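Local coordinates for vesicular integral-membrane protein VIP36 (Canis lupus familiaris, PDB 2DUQ) that acts as an intracellular calcium-dependent lectin that binds high-mannose glycans and helps transport and sort glycoproteins in the early secretory pathway, at residues K71-G76 and N217-S222. Residues are numbered along the deposited sequence; the frame is centred on the assembly and turned at random.
Sequences KVHGTG and NHDIIS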
ATOM      1  N   LYS A  71      -6.872   1.232   9.082  1.00 21.98           N
ATOM      2  CA  LYS A  71      -6.854   0.843  10.480  1.00 22.53           C
ATOM      3  C   LYS A  71      -6.438  -0.621  10.605  1.00 21.95           C
ATOM      4  O   LYS A  71      -7.088  -1.518  10.062  1.00 21.63           O
ATOM      5  CB  LYS A  71      -8.214   1.098  11.179  1.00 22.89           C
ATOM      6  CG  LYS A  71      -8.110   1.091  12.715  1.00 24.34           C
ATOM      7  CD  LYS A  71      -9.492   1.193  13.386  1.00 24.67           C
ATOM      8  CE  LYS A  71      -9.508   0.715  14.850  1.00 29.12           C
ATOM      9  NZ  LYS A  71      -8.384   1.142  15.756  1.00 33.37           N
ATOM     10  N   VAL A  72      -5.351  -0.854  11.327  1.00 22.06           N
ATOM     11  CA  VAL A  72      -4.917  -2.204  11.636  1.00 22.33           C
ATOM     12  C   VAL A  72      -5.117  -2.376  13.116  1.00 22.41           C
ATOM     13  O   VAL A  72      -4.566  -1.612  13.921  1.00 22.86           O
ATOM     14  CB  VAL A  72      -3.419  -2.418  11.316  1.00 22.83           C
ATOM     15  CG1 VAL A  72      -3.003  -3.866  11.647  1.00 21.96           C
ATOM     16  CG2 VAL A  72      -3.130  -2.098   9.857  1.00 22.49           C
ATOM     17  N   HIS A  73      -5.904  -3.375  13.489  1.00 22.29           N
ATOM     18  CA  HIS A  73      -6.305  -3.515  14.878  1.00 22.06           C
ATOM     19  C   HIS A  73      -6.698  -4.955  15.142  1.00 23.23           C
ATOM     20  O   HIS A  73      -7.268  -5.601  14.277  1.00 21.62           O
ATOM     21  CB  HIS A  73      -7.466  -2.553  15.188  1.00 21.37           C
ATOM     22  CG  HIS A  73      -8.672  -2.721  14.307  1.00 21.15           C
ATOM     23  ND1 HIS A  73      -9.832  -3.329  14.744  1.00 19.91           N
ATOM     24  CD2 HIS A  73      -8.907  -2.342  13.026  1.00 20.18           C
ATOM     25  CE1 HIS A  73     -10.733  -3.299  13.778  1.00 22.68           C
ATOM     26  NE2 HIS A  73     -10.194  -2.715  12.723  1.00 22.26           N
ATOM     27  N   GLY A  74      -6.360  -5.480  16.315  1.00 24.27           N
ATOM     28  CA  GLY A  74      -6.793  -6.837  16.618  1.00 26.58           C
ATOM     29  C   GLY A  74      -6.688  -7.202  18.067  1.00 27.84           C
ATOM     30  O   GLY A  74      -6.215  -6.404  18.869  1.00 29.25           O
ATOM     31  N   THR A  75      -7.117  -8.419  18.389  1.00 29.72           N
ATOM     32  CA  THR A  75      -7.136  -8.896  19.772  1.00 30.60           C
ATOM     33  C   THR A  75      -6.001  -9.865  20.101  1.00 31.13           C
ATOM     34  O   THR A  75      -5.980 -10.437  21.188  1.00 31.60           O
ATOM     35  CB  THR A  75      -8.498  -9.519  20.135  1.00 30.48           C
ATOM     36  OG1 THR A  75      -8.796 -10.575  19.218  1.00 31.18           O
ATOM     37  CG2 THR A  75      -9.616  -8.454  20.074  1.00 31.53           C
ATOM     38  N   GLY A  76      -5.054 -10.039  19.172  1.00 31.66           N
ATOM     39  CA  GLY A  76      -3.846 -10.817  19.440  1.00 32.46           C
ATOM     40  C   GLY A  76      -3.075 -10.275  20.636  1.00 33.11           C
ATOM     41  O   GLY A  76      -2.795  -9.077  20.709  1.00 33.70           O
ATOM     42  N   ASN A 217      -7.331  -7.376  12.065  1.00 18.35           N
ATOM     43  CA  ASN A 217      -8.191  -6.687  11.092  1.00 18.04           C
ATOM     44  C   ASN A 217      -7.333  -5.716  10.299  1.00 18.31           C
ATOM     45  O   ASN A 217      -6.596  -4.943  10.900  1.00 19.22           O
ATOM     46  CB  ASN A 217      -9.286  -5.882  11.798  1.00 18.90           C
ATOM     47  CG  ASN A 217     -10.252  -6.756  12.582  1.00 19.48           C
ATOM     48  OD1 ASN A 217     -11.050  -7.475  12.002  1.00 20.71           O
ATOM     49  ND2 ASN A 217     -10.169  -6.698  13.913  1.00 22.87           N
ATOM     50  N   HIS A 218      -7.400  -5.774   8.970  1.00 18.31           N
ATOM     51  CA  HIS A 218      -6.659  -4.836   8.138  1.00 17.76           C
ATOM     52  C   HIS A 218      -7.701  -4.083   7.331  1.00 18.07           C
ATOM     53  O   HIS A 218      -8.238  -4.622   6.357  1.00 18.10           O
ATOM     54  CB  HIS A 218      -5.664  -5.548   7.188  1.00 17.61           C
ATOM     55  CG  HIS A 218      -4.575  -6.302   7.892  1.00 18.84           C
ATOM     56  ND1 HIS A 218      -4.655  -7.651   8.157  1.00 19.65           N
ATOM     57  CD2 HIS A 218      -3.378  -5.894   8.384  1.00 20.77           C
ATOM     58  CE1 HIS A 218      -3.559  -8.041   8.790  1.00 19.55           C
ATOM     59  NE2 HIS A 218      -2.772  -6.990   8.948  1.00 19.76           N
ATOM     60  N   ASP A 219      -8.009  -2.863   7.768  1.00 18.30           N
ATOM     61  CA  ASP A 219      -9.072  -2.043   7.149  1.00 18.20           C
ATOM     62  C   ASP A 219      -8.542  -0.878   6.315  1.00 19.38           C
ATOM     63  O   ASP A 219      -7.628  -0.172   6.719  1.00 19.34           O
ATOM     64  CB  ASP A 219      -9.979  -1.422   8.224  1.00 18.53           C
ATOM     65  CG  ASP A 219     -10.703  -2.452   9.089  1.00 19.67           C
ATOM     66  OD1 ASP A 219     -10.833  -3.642   8.703  1.00 18.47           O
ATOM     67  OD2 ASP A 219     -11.184  -2.054  10.173  1.00 19.90           O
ATOM     68  N   ILE A 220      -9.156  -0.667   5.161  1.00 19.11           N
ATOM     69  CA  ILE A 220      -9.004   0.566   4.428  1.00 20.59           C
ATOM     70  C   ILE A 220     -10.305   1.339   4.598  1.00 21.10           C
ATOM     71  O   ILE A 220     -11.383   0.799   4.349  1.00 21.25           O
ATOM     72  CB  ILE A 220      -8.739   0.271   2.944  1.00 20.33           C
ATOM     73  CG1 ILE A 220      -7.518  -0.668   2.809  1.00 20.41           C
ATOM     74  CG2 ILE A 220      -8.577   1.566   2.129  1.00 21.68           C
ATOM     75  CD1 ILE A 220      -6.197  -0.117   3.412  1.00 20.62           C
ATOM     76  N   ILE A 221     -10.197   2.577   5.071  1.00 21.49           N
ATOM     77  CA  ILE A 221     -11.384   3.404   5.339  1.00 22.56           C
ATOM     78  C   ILE A 221     -11.596   4.316   4.138  1.00 22.04           C
ATOM     79  O   ILE A 221     -12.706   4.390   3.587  1.00 22.49           O
ATOM     80  CB  ILE A 221     -11.251   4.147   6.685  1.00 21.95           C
ATOM     81  CG1 ILE A 221     -11.121   3.123   7.819  1.00 25.88           C
ATOM     82  CG2 ILE A 221     -12.454   5.049   6.940  1.00 23.79           C
ATOM     83  CD1 ILE A 221     -10.146   3.483   8.838  1.00 29.16           C
ATOM     84  N   SER A 222     -10.518   4.957   3.674  1.00 21.85           N
ATOM     85  CA  SER A 222     -10.587   5.767   2.465  1.00 22.71           C
ATOM     86  C   SER A 222      -9.241   5.823   1.761  1.00 22.65           C
ATOM     87  O   SER A 222      -8.197   5.659   2.393  1.00 22.44           O
ATOM     88  CB  SER A 222     -11.035   7.205   2.796  1.00 23.08           C
ATOM     89  OG  SER A 222     -10.064   7.881   3.573  1.00 23.86           O
TER
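The H73 imidazole is sandwiched: N217 CB sits over one face in a CH-pi contact, 3.6 Å from the ring centroid, while CE of K71, from the same strand, lies over the opposite face, offset toward the rim. At the ring edge lies D219 OD2, accepting a hydrogen bond from H73 NE2 at 2.8 Å. The bond is nearly straight (168°) and lies in the ring plane, yet NE2 approaches OD2 from above the carboxylate plane, 51° out of it. H73 CG stands between its backbone N and carbonyl carbon (chi1 57°), which brings the ring toward N217 and D219 of the neighbouring strand. R41 holds the other carboxylate oxygen, OD1, in a salt bridge, so each carboxylate oxygen of D219 has a partner, an arrangement that would probably favour its anionic form.

H73 O takes two donors from opposite faces of its carbonyl plane: N217 N at 2.8 Å and the side-chain ND2 of N217 at 3.1 Å. Backbone pairing is antiparallel, with H73–N217 and K71–D219 as hydrogen-bonded pairs and V72–H218 as the non-hydrogen-bonded pair between them. On the reverse face of the sheet V72 CG1 packs 3.9 Å from H218 CD2; H218 ND1 is hydrogen-bonded to T43 OG1, and the H218 side chain lies about 8 Å from the bound mannose. Both side chains touch I85 of strand 84-90 in the facing sheet. Within the legume-lectin-like beta-sandwich, strand 217-227 runs between strands 40-43 and 64-73, the latter flanked on its other side by strand 165-172.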